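Local coordinates for ofchtiv-allosamidin (Ostrinia furnacalis, PDB 6JMB), which probably hydrolyses the beta-1,4 linkages of chitin as a group IV insect chitinase of glycoside hydrolase family 18, here held with the inhibitor allosamidin, at residues L243-G251 with M327-N335. Sequence-based numbering, arbitrary orientation.
Sequences LVMGVPFYG and MTAKVEYAN
Met245 and Val247 of strand 243-248 meet Met327, Lys330, Tyr333 and Ala334 of helix 327-335 in a buried, largely apolar helix-on-strand packing in the wall of the family 18 TIM barrel. The two axes come within 9.9 Å and run almost antiparallel, at 169°, the course that the outer helices of a TIM barrel take over its parallel strands. With CG anti to the backbone N (chi1 -167°), Met245 is extended as far as SD. Its SD lies 3.9 Å from Tyr333 CD1, an oblique Met-aromatic contact, and also touches the Ala334 methyl. The bend at chi3 turns Met245 CE to within 3.4 Å of Lys330 O, a carbonyl already engaged by Ala334 N in the helix. Val247 fills the next position: Val247 CG2 abuts Met327 SD at 3.6 Å, while Val247 CG1 lies 3.9 Å from Lys330 CD as the lysine chain slides past it in the opposite direction. Bends at chi2 and chi3 bring the end of Met327 toward the strand, with Met327 CE 3.7 Å from Pro248 O and 3.9 Å from Phe249 CE1, obliquely to that ring. An alanine in place of Val247 removes both branches that meet Met327 SD and Lys330 CD, and would probably open a gap into which the methionine could shift. Outside the two segments, Lys330 NZ forms a salt bridge with Asp322 and Tyr333 OH hydrogen-bonds Asn227, among other partners. Beyond the break after Pro248, where the strand resumes, Tyr250 touches the bound allosamizoline. Strand 341-345, paired in parallel with this strand, contributes Ile342 against Val247 and Ala334; helix 226-235 adds Val226 against Met245 and Val230 against Tyr333, and helix 362-373 packs Leu363 on Phe249.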
ATOM      1  N   LEU A 243      11.373  -3.305   8.502  1.00 11.58           N
ATOM      2  CA  LEU A 243      10.772  -3.711   7.236  1.00 11.51           C
ATOM      3  C   LEU A 243       9.349  -4.173   7.518  1.00 11.53           C
ATOM      4  O   LEU A 243       9.136  -5.205   8.163  1.00 11.61           O
ATOM      5  CB  LEU A 243      11.581  -4.826   6.579  1.00 12.50           C
ATOM      6  CG  LEU A 243      11.393  -5.015   5.064  1.00 12.20           C
ATOM      7  CD1 LEU A 243      12.460  -5.950   4.526  1.00 14.06           C
ATOM      8  CD2 LEU A 243      10.018  -5.547   4.676  1.00 15.69           C
ATOM      9  N   VAL A 244       8.381  -3.412   7.026  1.00 10.09           N
ATOM     10  CA  VAL A 244       6.969  -3.736   7.169  1.00 11.38           C
ATOM     11  C   VAL A 244       6.465  -4.133   5.790  1.00 10.71           C
ATOM     12  O   VAL A 244       6.566  -3.352   4.834  1.00 11.88           O
ATOM     13  CB  VAL A 244       6.179  -2.555   7.750  1.00 11.03           C
ATOM     14  CG1 VAL A 244       4.719  -2.933   7.940  1.00 13.11           C
ATOM     15  CG2 VAL A 244       6.789  -2.113   9.079  1.00 13.06           C
ATOM     16  N   MET A 245       5.949  -5.348   5.676  1.00  9.57           N
ATOM     17  CA  MET A 245       5.663  -5.938   4.375  1.00  9.87           C
ATOM     18  C   MET A 245       4.248  -5.590   3.933  1.00 10.57           C
ATOM     19  O   MET A 245       3.278  -5.906   4.632  1.00 10.49           O
ATOM     20  CB  MET A 245       5.833  -7.452   4.442  1.00 11.16           C
ATOM     21  CG  MET A 245       5.861  -8.099   3.074  1.00 11.56           C
ATOM     22  SD  MET A 245       5.889  -9.899   3.168  1.00 13.73           S
ATOM     23  CE  MET A 245       4.137 -10.247   3.273  1.00 14.53           C
ATOM     24  N   GLY A 246       4.132  -4.961   2.768  1.00  9.21           N
ATOM     25  CA  GLY A 246       2.823  -4.586   2.264  1.00  9.88           C
ATOM     26  C   GLY A 246       2.044  -5.772   1.724  1.00  9.50           C
ATOM     27  O   GLY A 246       2.604  -6.720   1.166  1.00 10.17           O
ATOM     28  N   VAL A 247       0.726  -5.709   1.906  1.00  9.88           N
ATOM     29  CA  VAL A 247      -0.214  -6.652   1.294  1.00  9.66           C
ATOM     30  C   VAL A 247      -1.394  -5.875   0.732  1.00  9.86           C
ATOM     31  O   VAL A 247      -1.759  -4.802   1.232  1.00  9.34           O
ATOM     32  CB  VAL A 247      -0.722  -7.709   2.303  1.00  9.73           C
ATOM     33  CG1 VAL A 247       0.441  -8.522   2.863  1.00 11.05           C
ATOM     34  CG2 VAL A 247      -1.520  -7.048   3.431  1.00 10.01           C
ATOM     35  N   PRO A 248      -2.003  -6.397  -0.337  1.00  9.35           N
ATOM     36  CA  PRO A 248      -3.125  -5.688  -0.968  1.00  9.76           C
ATOM     37  C   PRO A 248      -4.488  -6.212  -0.537  1.00  9.61           C
ATOM     38  O   PRO A 248      -4.691  -7.425  -0.432  1.00 11.19           O
ATOM     39  CB  PRO A 248      -2.901  -5.974  -2.455  1.00  9.73           C
ATOM     40  CG  PRO A 248      -2.340  -7.388  -2.451  1.00  9.63           C
ATOM     41  CD  PRO A 248      -1.532  -7.531  -1.164  1.00  9.77           C
ATOM     42  N   PHE A 249      -5.442  -5.305  -0.323  1.00  8.48           N
ATOM     43  CA  PHE A 249      -6.838  -5.655  -0.100  1.00  9.67           C
ATOM     44  C   PHE A 249      -7.667  -5.452  -1.363  1.00  9.17           C
ATOM     45  O   PHE A 249      -8.887  -5.265  -1.289  1.00 10.13           O
ATOM     46  CB  PHE A 249      -7.432  -4.837   1.050  1.00  9.19           C
ATOM     47  CG  PHE A 249      -7.051  -5.312   2.432  1.00  8.35           C
ATOM     48  CD1 PHE A 249      -5.977  -6.171   2.656  1.00  9.97           C
ATOM     49  CD2 PHE A 249      -7.796  -4.886   3.518  1.00  9.76           C
ATOM     50  CE1 PHE A 249      -5.655  -6.584   3.952  1.00 10.68           C
ATOM     51  CE2 PHE A 249      -7.483  -5.293   4.809  1.00  9.50           C
ATOM     52  CZ  PHE A 249      -6.414  -6.147   5.030  1.00  9.76           C
ATOM     53  N   TYR A 250      -7.014  -5.452  -2.516  1.00  9.50           N
ATOM     54  CA  TYR A 250      -7.662  -5.284  -3.802  1.00  9.82           C
ATOM     55  C   TYR A 250      -6.988  -6.246  -4.764  1.00  9.87           C
ATOM     56  O   TYR A 250      -5.896  -6.761  -4.498  1.00 10.15           O
ATOM     57  CB  TYR A 250      -7.516  -3.840  -4.322  1.00  9.75           C
ATOM     58  CG  TYR A 250      -6.064  -3.460  -4.523  1.00  9.60           C
ATOM     59  CD1 TYR A 250      -5.284  -3.041  -3.447  1.00  9.16           C
ATOM     60  CD2 TYR A 250      -5.467  -3.545  -5.771  1.00  9.66           C
ATOM     61  CE1 TYR A 250      -3.955  -2.726  -3.608  1.00  9.06           C
ATOM     62  CE2 TYR A 250      -4.126  -3.225  -5.943  1.00  9.29           C
ATOM     63  CZ  TYR A 250      -3.378  -2.814  -4.851  1.00  9.24           C
ATOM     64  OH  TYR A 250      -2.045  -2.491  -4.994  1.00 11.56           O
ATOM     65  N   GLY A 251      -7.659  -6.487  -5.890  1.00  9.16           N
ATOM     66  CA  GLY A 251      -7.111  -7.278  -6.966  1.00  9.65           C
ATOM     67  C   GLY A 251      -7.025  -6.449  -8.237  1.00 10.20           C
ATOM     68  O   GLY A 251      -7.486  -5.302  -8.294  1.00 10.22           O
ATOM     69  N   MET A 327      -3.524 -14.460   2.143  1.00 11.22           N
ATOM     70  CA  MET A 327      -3.081 -13.548   3.192  1.00 10.27           C
ATOM     71  C   MET A 327      -2.366 -14.310   4.299  1.00 11.54           C
ATOM     72  O   MET A 327      -1.340 -13.856   4.814  1.00 12.27           O
ATOM     73  CB  MET A 327      -4.288 -12.786   3.751  1.00 13.52           C
ATOM     74  CG  MET A 327      -3.952 -11.540   4.544  1.00 14.58           C
ATOM     75  SD  MET A 327      -3.022 -10.338   3.576  1.00 15.62           S
ATOM     76  CE  MET A 327      -4.218  -9.845   2.337  1.00 17.92           C
ATOM     77  N   THR A 328      -2.886 -15.487   4.661  1.00 10.69           N
ATOM     78  CA  THR A 328      -2.229 -16.319   5.670  1.00 11.12           C
ATOM     79  C   THR A 328      -0.810 -16.681   5.237  1.00 12.14           C
ATOM     80  O   THR A 328       0.142 -16.567   6.019  1.00 12.36           O
ATOM     81  CB  THR A 328      -3.063 -17.577   5.935  1.00 12.59           C
ATOM     82  OG1 THR A 328      -4.333 -17.189   6.480  1.00 13.55           O
ATOM     83  CG2 THR A 328      -2.357 -18.490   6.948  1.00 12.85           C
ATOM     84  N   ALA A 329      -0.650 -17.104   3.980  1.00 12.03           N
ATOM     85  CA  ALA A 329       0.678 -17.436   3.476  1.00 11.02           C
ATOM     86  C   ALA A 329       1.608 -16.230   3.524  1.00 11.46           C
ATOM     87  O   ALA A 329       2.794 -16.365   3.850  1.00 12.22           O
ATOM     88  CB  ALA A 329       0.583 -18.002   2.053  1.00 12.68           C
ATOM     89  N   LYS A 330       1.091 -15.046   3.202  1.00 11.20           N
ATOM     90  CA  LYS A 330       1.914 -13.842   3.230  1.00 10.81           C
ATOM     91  C   LYS A 330       2.384 -13.522   4.646  1.00 10.85           C
ATOM     92  O   LYS A 330       3.554 -13.181   4.854  1.00 10.64           O
ATOM     93  CB  LYS A 330       1.124 -12.669   2.647  1.00 11.22           C
ATOM     94  CG  LYS A 330       1.131 -12.625   1.113  1.00 12.92           C
ATOM     95  CD  LYS A 330       0.087 -11.657   0.557  1.00 12.68           C
ATOM     96  CE  LYS A 330       0.263 -11.417  -0.943  1.00 12.73           C
ATOM     97  NZ  LYS A 330      -0.070 -12.630  -1.758  1.00 12.61           N
ATOM     98  N   VAL A 331       1.490 -13.623   5.632  1.00 10.98           N
ATOM     99  CA  VAL A 331       1.886 -13.271   6.992  1.00 11.08           C
ATOM    100  C   VAL A 331       2.815 -14.332   7.570  1.00 12.62           C
ATOM    101  O   VAL A 331       3.745 -14.017   8.325  1.00 12.84           O
ATOM    102  CB  VAL A 331       0.654 -12.996   7.872  1.00 10.84           C
ATOM    103  CG1 VAL A 331       1.086 -12.553   9.267  1.00 13.14           C
ATOM    104  CG2 VAL A 331      -0.213 -11.922   7.232  1.00 12.75           C
ATOM    105  N   GLU A 332       2.600 -15.599   7.207  1.00 11.52           N
ATOM    106  CA  GLU A 332       3.529 -16.647   7.622  1.00 12.58           C
ATOM    107  C   GLU A 332       4.924 -16.401   7.060  1.00 12.51           C
ATOM    108  O   GLU A 332       5.929 -16.601   7.755  1.00 13.42           O
ATOM    109  CB  GLU A 332       2.986 -18.024   7.224  1.00 14.27           C
ATOM    110  CG  GLU A 332       1.820 -18.453   8.111  1.00 15.83           C
ATOM    111  CD  GLU A 332       1.113 -19.703   7.636  1.00 23.35           C
ATOM    112  OE1 GLU A 332       1.333 -20.128   6.481  1.00 26.40           O
ATOM    113  OE2 GLU A 332       0.320 -20.258   8.427  1.00 24.54           O
ATOM    114  N   TYR A 333       5.003 -15.946   5.808  1.00 12.70           N
ATOM    115  CA  TYR A 333       6.285 -15.570   5.225  1.00 12.49           C
ATOM    116  C   TYR A 333       6.940 -14.449   6.026  1.00 12.10           C
ATOM    117  O   TYR A 333       8.133 -14.514   6.355  1.00 13.35           O
ATOM    118  CB  TYR A 333       6.082 -15.161   3.760  1.00 13.52           C
ATOM    119  CG  TYR A 333       7.346 -14.664   3.101  1.00 12.31           C
ATOM    120  CD1 TYR A 333       7.705 -13.324   3.165  1.00 12.52           C
ATOM    121  CD2 TYR A 333       8.192 -15.536   2.435  1.00 12.76           C
ATOM    122  CE1 TYR A 333       8.870 -12.864   2.585  1.00 12.14           C
ATOM    123  CE2 TYR A 333       9.365 -15.082   1.844  1.00 13.25           C
ATOM    124  CZ  TYR A 333       9.692 -13.741   1.926  1.00 12.79           C
ATOM    125  OH  TYR A 333      10.856 -13.273   1.359  1.00 13.02           O
ATOM    126  N   ALA A 334       6.173 -13.402   6.346  1.00 11.73           N
ATOM    127  CA  ALA A 334       6.713 -12.294   7.123  1.00 11.88           C
ATOM    128  C   ALA A 334       7.199 -12.766   8.487  1.00 13.23           C
ATOM    129  O   ALA A 334       8.272 -12.353   8.949  1.00 13.57           O
ATOM    130  CB  ALA A 334       5.652 -11.201   7.272  1.00 12.38           C
ATOM    131  N   ASN A 335       6.427 -13.636   9.146  1.00 12.60           N
ATOM    132  CA  ASN A 335       6.861 -14.189  10.426  1.00 13.45           C
ATOM    133  C   ASN A 335       8.170 -14.953  10.276  1.00 13.93           C
ATOM    134  O   ASN A 335       9.055 -14.855  11.134  1.00 14.88           O
ATOM    135  CB  ASN A 335       5.786 -15.127  10.981  1.00 13.93           C
ATOM    136  CG  ASN A 335       4.613 -14.390  11.588  1.00 14.56           C
ATOM    137  OD1 ASN A 335       4.702 -13.203  11.896  1.00 15.84           O
ATOM    138  ND2 ASN A 335       3.506 -15.106  11.788  1.00 14.18           N
TER